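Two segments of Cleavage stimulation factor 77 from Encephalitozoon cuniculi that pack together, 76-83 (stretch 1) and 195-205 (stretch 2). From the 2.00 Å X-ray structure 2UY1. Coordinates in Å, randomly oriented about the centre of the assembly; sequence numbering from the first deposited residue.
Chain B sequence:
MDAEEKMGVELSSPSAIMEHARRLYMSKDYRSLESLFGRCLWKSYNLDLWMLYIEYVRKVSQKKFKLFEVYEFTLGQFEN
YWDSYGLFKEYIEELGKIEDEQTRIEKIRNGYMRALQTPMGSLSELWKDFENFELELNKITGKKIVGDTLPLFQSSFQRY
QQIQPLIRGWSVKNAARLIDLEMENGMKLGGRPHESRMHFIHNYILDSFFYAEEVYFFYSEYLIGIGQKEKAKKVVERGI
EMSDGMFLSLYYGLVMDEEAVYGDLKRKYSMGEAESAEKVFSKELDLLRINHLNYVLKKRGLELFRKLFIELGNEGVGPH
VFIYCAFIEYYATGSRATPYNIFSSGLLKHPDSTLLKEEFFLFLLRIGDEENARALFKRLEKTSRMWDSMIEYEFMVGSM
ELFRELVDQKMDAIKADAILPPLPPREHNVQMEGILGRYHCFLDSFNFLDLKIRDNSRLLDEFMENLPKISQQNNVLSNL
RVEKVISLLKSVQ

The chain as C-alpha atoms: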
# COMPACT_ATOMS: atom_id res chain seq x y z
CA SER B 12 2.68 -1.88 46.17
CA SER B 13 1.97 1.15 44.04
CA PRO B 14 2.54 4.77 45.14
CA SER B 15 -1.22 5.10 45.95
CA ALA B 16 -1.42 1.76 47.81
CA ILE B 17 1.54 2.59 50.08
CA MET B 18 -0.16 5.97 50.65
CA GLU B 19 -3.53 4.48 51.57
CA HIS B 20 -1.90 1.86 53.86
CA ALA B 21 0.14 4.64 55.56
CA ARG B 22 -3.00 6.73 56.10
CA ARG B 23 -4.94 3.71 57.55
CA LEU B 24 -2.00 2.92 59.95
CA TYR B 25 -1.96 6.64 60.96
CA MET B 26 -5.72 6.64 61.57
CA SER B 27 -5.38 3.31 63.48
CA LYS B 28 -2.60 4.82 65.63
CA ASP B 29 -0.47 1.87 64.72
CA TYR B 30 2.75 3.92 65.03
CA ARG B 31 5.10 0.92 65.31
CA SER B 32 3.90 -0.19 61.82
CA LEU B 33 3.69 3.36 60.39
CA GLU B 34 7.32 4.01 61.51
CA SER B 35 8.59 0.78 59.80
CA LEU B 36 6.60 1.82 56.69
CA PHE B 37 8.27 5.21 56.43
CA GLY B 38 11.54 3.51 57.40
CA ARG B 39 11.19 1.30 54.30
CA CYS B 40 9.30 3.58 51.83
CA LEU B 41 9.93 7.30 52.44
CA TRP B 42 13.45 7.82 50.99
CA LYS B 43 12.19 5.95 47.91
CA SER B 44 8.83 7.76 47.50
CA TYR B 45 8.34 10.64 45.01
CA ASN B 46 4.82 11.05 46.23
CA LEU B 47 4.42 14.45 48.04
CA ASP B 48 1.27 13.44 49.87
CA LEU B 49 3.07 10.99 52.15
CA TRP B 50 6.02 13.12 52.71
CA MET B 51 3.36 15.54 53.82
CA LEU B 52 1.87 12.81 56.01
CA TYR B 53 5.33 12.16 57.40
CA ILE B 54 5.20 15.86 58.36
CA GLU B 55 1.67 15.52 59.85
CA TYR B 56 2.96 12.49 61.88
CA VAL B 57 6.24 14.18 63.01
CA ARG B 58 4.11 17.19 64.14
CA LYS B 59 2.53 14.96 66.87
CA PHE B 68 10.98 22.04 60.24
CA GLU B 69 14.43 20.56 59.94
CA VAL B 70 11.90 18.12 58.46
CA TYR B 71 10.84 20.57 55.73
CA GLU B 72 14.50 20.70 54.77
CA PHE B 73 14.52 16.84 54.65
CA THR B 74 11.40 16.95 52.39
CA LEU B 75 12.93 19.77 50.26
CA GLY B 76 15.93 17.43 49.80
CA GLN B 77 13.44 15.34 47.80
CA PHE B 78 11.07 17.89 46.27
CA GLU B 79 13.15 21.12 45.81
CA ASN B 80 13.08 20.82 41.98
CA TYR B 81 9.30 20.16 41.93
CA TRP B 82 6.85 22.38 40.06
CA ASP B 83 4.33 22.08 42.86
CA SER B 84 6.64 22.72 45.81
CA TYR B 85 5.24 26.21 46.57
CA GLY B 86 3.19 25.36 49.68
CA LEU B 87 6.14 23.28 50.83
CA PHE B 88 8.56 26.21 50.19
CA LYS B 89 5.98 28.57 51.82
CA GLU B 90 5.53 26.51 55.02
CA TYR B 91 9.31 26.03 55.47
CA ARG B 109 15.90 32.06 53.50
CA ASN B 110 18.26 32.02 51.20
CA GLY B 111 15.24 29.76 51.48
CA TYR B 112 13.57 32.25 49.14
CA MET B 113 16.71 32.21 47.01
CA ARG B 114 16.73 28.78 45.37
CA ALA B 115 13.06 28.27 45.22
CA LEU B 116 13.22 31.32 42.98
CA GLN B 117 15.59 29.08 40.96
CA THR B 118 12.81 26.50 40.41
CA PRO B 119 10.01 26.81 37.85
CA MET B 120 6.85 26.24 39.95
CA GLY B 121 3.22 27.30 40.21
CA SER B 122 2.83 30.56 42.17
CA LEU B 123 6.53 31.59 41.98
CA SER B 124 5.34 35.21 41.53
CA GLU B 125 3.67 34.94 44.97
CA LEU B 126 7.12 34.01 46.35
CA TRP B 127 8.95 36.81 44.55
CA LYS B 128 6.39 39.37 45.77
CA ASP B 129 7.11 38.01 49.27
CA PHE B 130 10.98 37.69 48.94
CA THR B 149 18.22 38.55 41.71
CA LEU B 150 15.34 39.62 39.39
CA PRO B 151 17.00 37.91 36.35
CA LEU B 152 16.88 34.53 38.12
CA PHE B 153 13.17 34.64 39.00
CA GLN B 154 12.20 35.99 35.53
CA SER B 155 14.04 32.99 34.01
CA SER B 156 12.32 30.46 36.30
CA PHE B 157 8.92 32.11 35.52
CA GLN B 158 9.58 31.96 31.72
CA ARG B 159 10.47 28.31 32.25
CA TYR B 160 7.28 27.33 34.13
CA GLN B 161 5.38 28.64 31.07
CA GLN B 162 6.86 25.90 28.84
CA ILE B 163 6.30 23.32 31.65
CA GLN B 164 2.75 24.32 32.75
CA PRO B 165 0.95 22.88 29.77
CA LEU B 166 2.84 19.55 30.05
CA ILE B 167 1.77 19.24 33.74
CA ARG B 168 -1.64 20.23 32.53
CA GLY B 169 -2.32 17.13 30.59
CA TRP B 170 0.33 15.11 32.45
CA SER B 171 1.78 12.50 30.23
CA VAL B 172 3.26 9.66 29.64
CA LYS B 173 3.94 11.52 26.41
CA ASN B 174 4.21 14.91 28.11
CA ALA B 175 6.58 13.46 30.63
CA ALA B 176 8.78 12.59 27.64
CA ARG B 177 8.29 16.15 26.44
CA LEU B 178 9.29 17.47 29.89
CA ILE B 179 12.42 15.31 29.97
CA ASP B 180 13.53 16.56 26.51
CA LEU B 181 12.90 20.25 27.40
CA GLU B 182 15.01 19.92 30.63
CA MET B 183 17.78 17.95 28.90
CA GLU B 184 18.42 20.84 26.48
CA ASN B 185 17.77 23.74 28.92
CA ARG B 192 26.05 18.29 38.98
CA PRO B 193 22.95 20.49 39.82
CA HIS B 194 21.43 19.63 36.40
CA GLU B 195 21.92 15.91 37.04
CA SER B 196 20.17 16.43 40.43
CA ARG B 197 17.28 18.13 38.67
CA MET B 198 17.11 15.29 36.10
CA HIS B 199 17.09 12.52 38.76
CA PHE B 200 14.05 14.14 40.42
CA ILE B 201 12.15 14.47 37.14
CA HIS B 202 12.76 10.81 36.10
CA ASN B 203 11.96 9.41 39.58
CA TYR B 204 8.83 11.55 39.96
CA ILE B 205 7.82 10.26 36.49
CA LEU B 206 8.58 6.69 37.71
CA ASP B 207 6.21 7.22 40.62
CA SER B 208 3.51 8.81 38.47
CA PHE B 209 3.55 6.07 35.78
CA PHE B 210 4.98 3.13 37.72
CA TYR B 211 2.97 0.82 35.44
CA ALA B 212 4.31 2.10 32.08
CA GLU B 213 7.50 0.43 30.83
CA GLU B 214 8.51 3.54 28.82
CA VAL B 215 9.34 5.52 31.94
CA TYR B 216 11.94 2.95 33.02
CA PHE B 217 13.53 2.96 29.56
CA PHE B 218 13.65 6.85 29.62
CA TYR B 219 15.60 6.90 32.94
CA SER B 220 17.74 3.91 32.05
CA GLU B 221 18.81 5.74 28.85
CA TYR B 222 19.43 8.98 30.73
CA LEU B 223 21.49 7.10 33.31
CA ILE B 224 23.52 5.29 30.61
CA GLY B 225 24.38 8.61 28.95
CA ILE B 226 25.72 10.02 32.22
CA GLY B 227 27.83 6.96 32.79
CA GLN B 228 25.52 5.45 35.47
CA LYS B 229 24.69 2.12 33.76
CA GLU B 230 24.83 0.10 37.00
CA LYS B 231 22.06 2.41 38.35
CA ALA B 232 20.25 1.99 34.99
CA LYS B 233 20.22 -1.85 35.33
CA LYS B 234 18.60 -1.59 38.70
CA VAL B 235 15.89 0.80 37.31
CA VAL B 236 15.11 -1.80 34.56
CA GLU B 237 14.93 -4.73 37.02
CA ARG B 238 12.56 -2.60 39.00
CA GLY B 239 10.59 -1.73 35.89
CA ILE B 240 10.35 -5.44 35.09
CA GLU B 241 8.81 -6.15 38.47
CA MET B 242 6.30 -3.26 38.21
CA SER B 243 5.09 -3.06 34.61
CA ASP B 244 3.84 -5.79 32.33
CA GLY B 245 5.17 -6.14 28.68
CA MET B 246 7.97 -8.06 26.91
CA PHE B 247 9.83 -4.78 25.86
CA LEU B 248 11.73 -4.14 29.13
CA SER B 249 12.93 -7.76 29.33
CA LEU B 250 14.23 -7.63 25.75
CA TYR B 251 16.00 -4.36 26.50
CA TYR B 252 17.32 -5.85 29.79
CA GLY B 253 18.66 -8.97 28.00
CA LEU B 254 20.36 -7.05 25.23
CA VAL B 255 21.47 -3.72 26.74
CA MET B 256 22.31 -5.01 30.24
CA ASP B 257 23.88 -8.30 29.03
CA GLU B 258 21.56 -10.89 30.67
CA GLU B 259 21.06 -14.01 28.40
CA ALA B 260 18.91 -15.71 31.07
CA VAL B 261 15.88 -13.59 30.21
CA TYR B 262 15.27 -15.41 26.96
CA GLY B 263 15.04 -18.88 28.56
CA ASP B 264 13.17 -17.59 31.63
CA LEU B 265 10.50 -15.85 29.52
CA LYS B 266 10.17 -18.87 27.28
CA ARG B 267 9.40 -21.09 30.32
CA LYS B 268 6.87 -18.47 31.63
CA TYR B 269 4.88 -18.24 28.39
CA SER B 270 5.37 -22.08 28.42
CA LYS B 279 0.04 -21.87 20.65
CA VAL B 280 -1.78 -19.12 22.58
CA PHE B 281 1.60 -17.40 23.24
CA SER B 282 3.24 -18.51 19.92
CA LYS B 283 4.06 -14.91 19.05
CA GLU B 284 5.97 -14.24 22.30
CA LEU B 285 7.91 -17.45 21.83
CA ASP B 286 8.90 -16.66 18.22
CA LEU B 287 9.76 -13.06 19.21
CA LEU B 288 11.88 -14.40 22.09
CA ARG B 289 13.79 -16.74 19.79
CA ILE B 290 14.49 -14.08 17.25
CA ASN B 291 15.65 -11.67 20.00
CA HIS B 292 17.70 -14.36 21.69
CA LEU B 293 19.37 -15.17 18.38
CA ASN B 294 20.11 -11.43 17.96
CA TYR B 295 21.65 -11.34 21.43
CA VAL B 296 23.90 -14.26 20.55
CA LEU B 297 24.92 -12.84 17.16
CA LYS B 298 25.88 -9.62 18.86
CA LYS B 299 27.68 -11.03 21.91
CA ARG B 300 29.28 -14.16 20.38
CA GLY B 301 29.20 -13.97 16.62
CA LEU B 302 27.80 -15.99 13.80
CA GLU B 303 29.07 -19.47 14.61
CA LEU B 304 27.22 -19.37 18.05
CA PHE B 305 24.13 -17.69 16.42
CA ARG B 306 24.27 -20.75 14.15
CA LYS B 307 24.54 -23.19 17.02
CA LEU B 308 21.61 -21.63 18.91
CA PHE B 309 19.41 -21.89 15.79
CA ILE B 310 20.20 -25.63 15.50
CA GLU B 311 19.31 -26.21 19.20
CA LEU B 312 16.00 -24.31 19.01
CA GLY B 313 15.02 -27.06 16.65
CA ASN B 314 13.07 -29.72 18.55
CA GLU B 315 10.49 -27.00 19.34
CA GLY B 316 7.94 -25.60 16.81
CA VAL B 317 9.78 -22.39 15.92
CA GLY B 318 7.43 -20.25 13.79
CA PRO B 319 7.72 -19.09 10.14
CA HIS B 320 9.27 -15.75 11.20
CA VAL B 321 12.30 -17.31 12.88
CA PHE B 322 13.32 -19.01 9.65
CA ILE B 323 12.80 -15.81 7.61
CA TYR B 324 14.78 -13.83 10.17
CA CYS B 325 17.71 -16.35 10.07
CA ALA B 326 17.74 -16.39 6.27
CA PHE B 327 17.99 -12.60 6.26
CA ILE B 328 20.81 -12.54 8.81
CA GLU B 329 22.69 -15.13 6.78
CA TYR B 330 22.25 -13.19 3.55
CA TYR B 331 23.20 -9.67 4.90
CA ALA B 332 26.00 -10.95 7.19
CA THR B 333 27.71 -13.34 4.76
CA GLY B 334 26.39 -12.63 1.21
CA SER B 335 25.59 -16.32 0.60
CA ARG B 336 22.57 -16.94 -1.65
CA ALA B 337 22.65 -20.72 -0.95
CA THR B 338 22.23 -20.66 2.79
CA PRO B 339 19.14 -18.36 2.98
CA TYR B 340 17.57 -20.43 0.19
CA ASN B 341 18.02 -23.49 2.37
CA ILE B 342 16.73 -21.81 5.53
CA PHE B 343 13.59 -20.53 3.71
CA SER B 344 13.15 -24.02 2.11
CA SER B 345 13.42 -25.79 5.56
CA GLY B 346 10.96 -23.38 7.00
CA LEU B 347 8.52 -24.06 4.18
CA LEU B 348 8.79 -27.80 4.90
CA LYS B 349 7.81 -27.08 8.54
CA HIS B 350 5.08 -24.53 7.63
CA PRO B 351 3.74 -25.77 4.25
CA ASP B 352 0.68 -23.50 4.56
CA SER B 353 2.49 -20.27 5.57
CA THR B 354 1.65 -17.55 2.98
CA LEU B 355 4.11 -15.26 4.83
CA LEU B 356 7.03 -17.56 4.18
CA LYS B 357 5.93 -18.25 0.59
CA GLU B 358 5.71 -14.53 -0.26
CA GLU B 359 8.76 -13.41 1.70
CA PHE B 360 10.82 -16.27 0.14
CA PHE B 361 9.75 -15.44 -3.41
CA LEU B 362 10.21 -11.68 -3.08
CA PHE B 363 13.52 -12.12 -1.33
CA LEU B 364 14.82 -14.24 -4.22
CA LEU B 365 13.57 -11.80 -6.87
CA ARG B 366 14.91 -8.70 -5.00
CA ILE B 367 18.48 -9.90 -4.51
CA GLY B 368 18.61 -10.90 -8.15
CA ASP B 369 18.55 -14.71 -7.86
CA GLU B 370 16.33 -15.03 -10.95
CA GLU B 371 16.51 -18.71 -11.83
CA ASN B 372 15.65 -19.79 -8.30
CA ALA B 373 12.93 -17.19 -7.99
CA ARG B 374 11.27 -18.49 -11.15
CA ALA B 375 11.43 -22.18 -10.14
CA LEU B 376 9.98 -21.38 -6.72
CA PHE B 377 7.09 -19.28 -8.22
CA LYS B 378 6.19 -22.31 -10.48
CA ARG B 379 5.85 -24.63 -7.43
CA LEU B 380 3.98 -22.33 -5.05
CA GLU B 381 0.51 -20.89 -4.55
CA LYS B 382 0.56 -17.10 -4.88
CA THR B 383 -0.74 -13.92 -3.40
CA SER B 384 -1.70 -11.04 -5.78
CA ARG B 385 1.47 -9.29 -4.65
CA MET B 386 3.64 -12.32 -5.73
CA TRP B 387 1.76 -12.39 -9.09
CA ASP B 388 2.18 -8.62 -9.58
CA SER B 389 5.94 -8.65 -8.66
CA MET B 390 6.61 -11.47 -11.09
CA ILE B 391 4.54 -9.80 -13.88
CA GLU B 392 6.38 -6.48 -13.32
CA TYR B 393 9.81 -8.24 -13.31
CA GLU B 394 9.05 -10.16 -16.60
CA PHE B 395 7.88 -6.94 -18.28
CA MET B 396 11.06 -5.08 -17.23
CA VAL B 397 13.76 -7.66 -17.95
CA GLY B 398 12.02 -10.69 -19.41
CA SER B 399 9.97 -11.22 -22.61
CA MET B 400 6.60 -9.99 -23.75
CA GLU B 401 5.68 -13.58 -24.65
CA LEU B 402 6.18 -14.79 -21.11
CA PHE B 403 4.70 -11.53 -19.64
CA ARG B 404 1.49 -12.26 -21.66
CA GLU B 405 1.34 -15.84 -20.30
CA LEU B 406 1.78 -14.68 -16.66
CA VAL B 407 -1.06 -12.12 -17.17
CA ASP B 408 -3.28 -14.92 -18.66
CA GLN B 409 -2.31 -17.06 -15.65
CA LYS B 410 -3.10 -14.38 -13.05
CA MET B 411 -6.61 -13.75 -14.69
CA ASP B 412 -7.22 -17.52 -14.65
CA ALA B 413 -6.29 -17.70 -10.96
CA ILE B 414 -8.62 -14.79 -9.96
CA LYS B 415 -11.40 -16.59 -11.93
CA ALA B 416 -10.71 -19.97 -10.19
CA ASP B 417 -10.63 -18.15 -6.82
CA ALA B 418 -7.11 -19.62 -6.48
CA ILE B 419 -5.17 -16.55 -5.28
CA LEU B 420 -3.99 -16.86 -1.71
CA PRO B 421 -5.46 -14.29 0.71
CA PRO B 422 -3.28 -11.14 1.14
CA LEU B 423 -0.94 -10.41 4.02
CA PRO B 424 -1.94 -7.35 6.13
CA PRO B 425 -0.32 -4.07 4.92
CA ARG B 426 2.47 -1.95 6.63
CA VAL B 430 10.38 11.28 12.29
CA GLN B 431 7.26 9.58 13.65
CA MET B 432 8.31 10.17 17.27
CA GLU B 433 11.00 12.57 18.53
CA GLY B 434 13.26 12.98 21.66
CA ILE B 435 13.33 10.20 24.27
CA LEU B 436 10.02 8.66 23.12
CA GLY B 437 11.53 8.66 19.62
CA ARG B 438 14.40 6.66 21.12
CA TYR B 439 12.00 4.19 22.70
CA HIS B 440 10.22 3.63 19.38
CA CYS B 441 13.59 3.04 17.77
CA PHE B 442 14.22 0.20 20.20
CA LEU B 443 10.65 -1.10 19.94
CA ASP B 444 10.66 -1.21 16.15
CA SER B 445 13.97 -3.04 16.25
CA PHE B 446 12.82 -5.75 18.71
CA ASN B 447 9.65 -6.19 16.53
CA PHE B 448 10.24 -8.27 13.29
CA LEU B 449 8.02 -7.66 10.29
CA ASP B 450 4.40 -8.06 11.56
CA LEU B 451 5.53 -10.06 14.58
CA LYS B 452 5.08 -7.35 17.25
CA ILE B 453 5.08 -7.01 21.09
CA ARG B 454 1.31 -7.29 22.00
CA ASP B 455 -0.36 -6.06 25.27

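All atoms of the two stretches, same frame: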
# COMPACT_ATOMS: atom_id res chain seq x y z
N GLY B 76 14.84 18.25 50.39
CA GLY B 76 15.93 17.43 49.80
C GLY B 76 15.36 16.64 48.63
O GLY B 76 15.99 16.51 47.58
N GLN B 77 14.12 16.16 48.80
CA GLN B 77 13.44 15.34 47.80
C GLN B 77 12.71 16.14 46.73
O GLN B 77 12.82 15.82 45.54
CB GLN B 77 12.45 14.38 48.45
CG GLN B 77 12.15 13.19 47.57
CD GLN B 77 13.04 12.01 47.89
OE1 GLN B 77 14.16 12.17 48.38
NE2 GLN B 77 12.52 10.80 47.67
N PHE B 78 11.96 17.18 47.15
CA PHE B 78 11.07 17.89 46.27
C PHE B 78 11.46 19.34 45.93
O PHE B 78 10.59 20.11 45.53
CB PHE B 78 9.64 17.83 46.80
CG PHE B 78 9.10 16.41 46.92
CD1 PHE B 78 8.44 15.81 45.84
CD2 PHE B 78 9.26 15.69 48.09
CE1 PHE B 78 7.93 14.52 45.93
CE2 PHE B 78 8.75 14.41 48.19
CZ PHE B 78 8.10 13.82 47.07
N GLU B 79 12.72 19.72 46.08
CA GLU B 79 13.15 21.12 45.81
C GLU B 79 13.03 21.52 44.32
O GLU B 79 12.88 22.70 43.99
CB GLU B 79 14.58 21.40 46.31
CG GLU B 79 15.71 20.61 45.56
CD GLU B 79 17.08 20.84 46.13
OE1 GLU B 79 17.91 19.90 46.13
OE2 GLU B 79 17.33 21.98 46.60
N ASN B 80 13.11 20.54 43.43
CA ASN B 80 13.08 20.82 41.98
C ASN B 80 11.67 20.75 41.42
O ASN B 80 11.47 20.98 40.23
CB ASN B 80 13.99 19.82 41.25
CG ASN B 80 15.44 20.22 41.28
OD1 ASN B 80 15.83 21.17 40.60
ND2 ASN B 80 16.26 19.49 42.03
N TYR B 81 10.70 20.43 42.30
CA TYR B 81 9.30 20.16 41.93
C TYR B 81 8.47 21.39 41.65
O TYR B 81 8.48 22.36 42.42
CB TYR B 81 8.64 19.35 43.04
CG TYR B 81 7.24 18.83 42.81
CD1 TYR B 81 6.81 18.33 41.57
CD2 TYR B 81 6.35 18.76 43.87
CE1 TYR B 81 5.52 17.83 41.40
CE2 TYR B 81 5.09 18.27 43.72
CZ TYR B 81 4.68 17.80 42.49
OH TYR B 81 3.41 17.30 42.43
N TRP B 82 7.72 21.31 40.55
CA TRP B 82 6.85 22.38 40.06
C TRP B 82 5.61 22.59 40.91
O TRP B 82 4.81 23.43 40.60
CB TRP B 82 6.39 22.10 38.61
CG TRP B 82 6.17 20.59 38.34
CD1 TRP B 82 4.99 19.91 38.42
CD2 TRP B 82 7.19 19.62 38.01
NE1 TRP B 82 5.20 18.57 38.13
CE2 TRP B 82 6.54 18.36 37.89
CE3 TRP B 82 8.58 19.69 37.80
CZ2 TRP B 82 7.24 17.18 37.57
CZ3 TRP B 82 9.27 18.53 37.49
CH2 TRP B 82 8.59 17.28 37.37
N ASP B 83 5.44 21.81 41.96
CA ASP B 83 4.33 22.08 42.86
C ASP B 83 4.80 22.18 44.31
O ASP B 83 4.06 21.84 45.23
CB ASP B 83 3.26 21.01 42.70
CG ASP B 83 1.85 21.55 42.86
OD1 ASP B 83 1.62 22.77 42.68
OD2 ASP B 83 0.96 20.72 43.14
N GLU B 195 22.09 17.31 36.67
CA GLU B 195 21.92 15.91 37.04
C GLU B 195 20.91 15.70 38.19
O GLU B 195 20.05 14.83 38.11
CB GLU B 195 23.29 15.32 37.40
CG GLU B 195 23.23 13.87 37.86
CD GLU B 195 24.57 13.24 38.23
OE1 GLU B 195 25.64 13.74 37.79
OE2 GLU B 195 24.53 12.19 38.94
N SER B 196 21.02 16.50 39.26
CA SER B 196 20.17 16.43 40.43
C SER B 196 18.72 16.72 40.01
O SER B 196 17.76 15.98 40.33
CB SER B 196 20.71 17.43 41.46
OG SER B 196 19.98 17.39 42.68
N ARG B 197 18.57 17.79 39.24
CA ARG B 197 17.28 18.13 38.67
C ARG B 197 16.69 16.99 37.82
O ARG B 197 15.48 16.77 37.84
CB ARG B 197 17.35 19.41 37.84
CG ARG B 197 15.94 19.81 37.23
CD ARG B 197 15.79 21.32 36.98
NE ARG B 197 14.50 21.65 36.40
CZ ARG B 197 13.39 21.91 37.10
NH1 ARG B 197 13.40 21.85 38.45
NH2 ARG B 197 12.26 22.18 36.45
N MET B 198 17.54 16.33 37.06
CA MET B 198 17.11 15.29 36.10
C MET B 198 16.72 13.98 36.83
O MET B 198 15.80 13.25 36.40
CB MET B 198 18.24 15.01 35.09
CG MET B 198 18.45 16.10 33.99
SD MET B 198 16.92 16.82 33.36
CE MET B 198 16.11 15.37 32.64
N HIS B 199 17.43 13.68 37.91
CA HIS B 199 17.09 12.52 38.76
C HIS B 199 15.68 12.70 39.30
O HIS B 199 14.86 11.80 39.16
CB HIS B 199 18.09 12.35 39.89
CG HIS B 199 19.42 11.80 39.45
ND1 HIS B 199 19.55 10.60 38.78
CD2 HIS B 199 20.68 12.26 39.64
CE1 HIS B 199 20.83 10.36 38.56
NE2 HIS B 199 21.54 11.35 39.07
N PHE B 200 15.37 13.88 39.85
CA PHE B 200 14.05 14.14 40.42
C PHE B 200 12.97 13.91 39.38
O PHE B 200 11.96 13.25 39.66
CB PHE B 200 13.91 15.57 40.99
CG PHE B 200 12.49 15.96 41.22
CD1 PHE B 200 11.85 15.58 42.40
CD2 PHE B 200 11.78 16.61 40.26
CE1 PHE B 200 10.53 15.89 42.59
CE2 PHE B 200 10.43 16.93 40.44
CZ PHE B 200 9.81 16.59 41.61
N ILE B 201 13.16 14.52 38.21
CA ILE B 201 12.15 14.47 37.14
C ILE B 201 11.88 13.01 36.75
O ILE B 201 10.73 12.61 36.71
CB ILE B 201 12.55 15.42 35.93
CG1 ILE B 201 12.33 16.90 36.34
CG2 ILE B 201 11.84 15.06 34.64
CD1 ILE B 201 12.62 17.95 35.23
N HIS B 202 12.93 12.22 36.50
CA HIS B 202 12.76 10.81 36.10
C HIS B 202 12.14 9.95 37.22
O HIS B 202 11.27 9.11 36.97
CB HIS B 202 14.11 10.18 35.70
CG HIS B 202 14.62 10.60 34.36
ND1 HIS B 202 15.54 11.63 34.19
CD2 HIS B 202 14.36 10.13 33.11
CE1 HIS B 202 15.78 11.80 32.90
NE2 HIS B 202 15.09 10.89 32.23
N ASN B 203 12.57 10.16 38.46
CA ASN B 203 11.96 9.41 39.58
C ASN B 203 10.52 9.79 39.83
O ASN B 203 9.68 8.91 40.04
CB ASN B 203 12.76 9.62 40.86
CG ASN B 203 13.96 8.76 40.92
OD1 ASN B 203 15.09 9.25 40.91
ND2 ASN B 203 13.75 7.45 40.96
N TYR B 204 10.23 11.09 39.83
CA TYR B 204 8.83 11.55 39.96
C TYR B 204 8.00 10.93 38.83
O TYR B 204 6.92 10.47 39.06
CB TYR B 204 8.73 13.07 39.89
CG TYR B 204 7.32 13.60 40.02
CD1 TYR B 204 6.76 13.81 41.30
CD2 TYR B 204 6.55 13.91 38.90
CE1 TYR B 204 5.48 14.29 41.45
CE2 TYR B 204 5.24 14.40 39.07
CZ TYR B 204 4.72 14.58 40.36
OH TYR B 204 3.45 15.07 40.63
N ILE B 205 8.52 10.94 37.60
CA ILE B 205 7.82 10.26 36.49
C ILE B 205 7.63 8.73 36.71
O ILE B 205 6.58 8.18 36.37
CB ILE B 205 8.49 10.53 35.13
CG1 ILE B 205 8.47 12.03 34.81
CG2 ILE B 205 7.82 9.71 34.03
CD1 ILE B 205 9.42 12.45 33.69
O HOH W 1 10.13 22.67 38.12
O HOH W 2 2.84 16.76 38.91

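A recurring principle in helical proteins is that a loop leaving one helix can be held against a second helix by residues spaced three or four apart on that second helix, which supply a single strip of side chains. The packing of residues 76-83 of Cleavage stimulation factor 77 against the helix 195-205 is a compact example, burying 552 Å² in all. Arg197, Phe200, Ile201 and Tyr204 make most of the helix's contribution, whereas Met198 points away and Glu195, His199 and His202 take no part.

Stretch 1 enters as the last part of a helix, and Gly76 lies beyond the reach of its partner. The first contact is made by backbone: the carbonyl O of Gln77 lies 3.3 Å from CD1 of Phe200. Phe78 follows with its ring. Its CA-to-CB bond runs sideways, yet with chi1 in the m well the end of the side chain comes nearer, and Phe78 CD1 meets CE1 of Phe200 at 3.9 Å, near the plane of the Phe200 ring. Both rings are buried, as suits hydrocarbon with no polar group to satisfy.

From Phe78 to Tyr81 the chain makes a type I beta turn, closed by a hydrogen bond of 3.2 Å from Tyr81 N to Phe78 O. The turn brings Asn80 close to the helix, with Asn80 CA 6.0 Å from Arg197 CA. Here the contact becomes polar. Arg197, extended with its first three chi angles in t, donates from Arg197 NH1 to Asn80 O at 2.8 Å, and Arg197 NH1 also makes a weak hydrogen bond to Asn80 OD1 at 3.3 Å. Asparagine suits this position because its short amide side chain offers a second acceptor beside its own carbonyl. Water 1 reinforces the link, donating to Asn80 O (3.0 Å) and accepting from Arg197 NH2 (2.8 Å). Next to this polar cluster, the backbone at Asn80 C and Tyr81 N lies over one face of the Phe200 ring.

Tyr81 serves two partners. Tyr81 CB packs against Phe200 CZ at 3.3 Å, while the ring reaches on to Tyr204, with Tyr81 CE1 3.5 Å from Tyr204 CZ. The two tyrosine rings meet obliquely, with planes at 43°, and Tyr81 OH and Tyr204 OH, 2.9 Å apart, form a weak hydrogen bond. Tyrosine thus combines an aromatic surface for packing with a polar tip.

Trp82 completes the contact. Its CA-to-CB bond runs sideways, but the indole extends to the helix and engages three side chains: Trp82 CZ3 lies 3.6 Å from Phe200 CE2 and 3.7 Å from Ile201 CG1, and Trp82 CZ2 lies 3.6 Å from Tyr204 CD2. Phe200 directs its edge toward the indole face in an offset arrangement, and the indole in turn directs its edge toward the face of Tyr204. Even the indole nitrogen is satisfied: Trp82 NE1 donates to the O of water 2 at 3.1 Å, and that water O lies 2.5 Å from Tyr204 OH in a further hydrogen bond. Asp83, exposed, makes no contact.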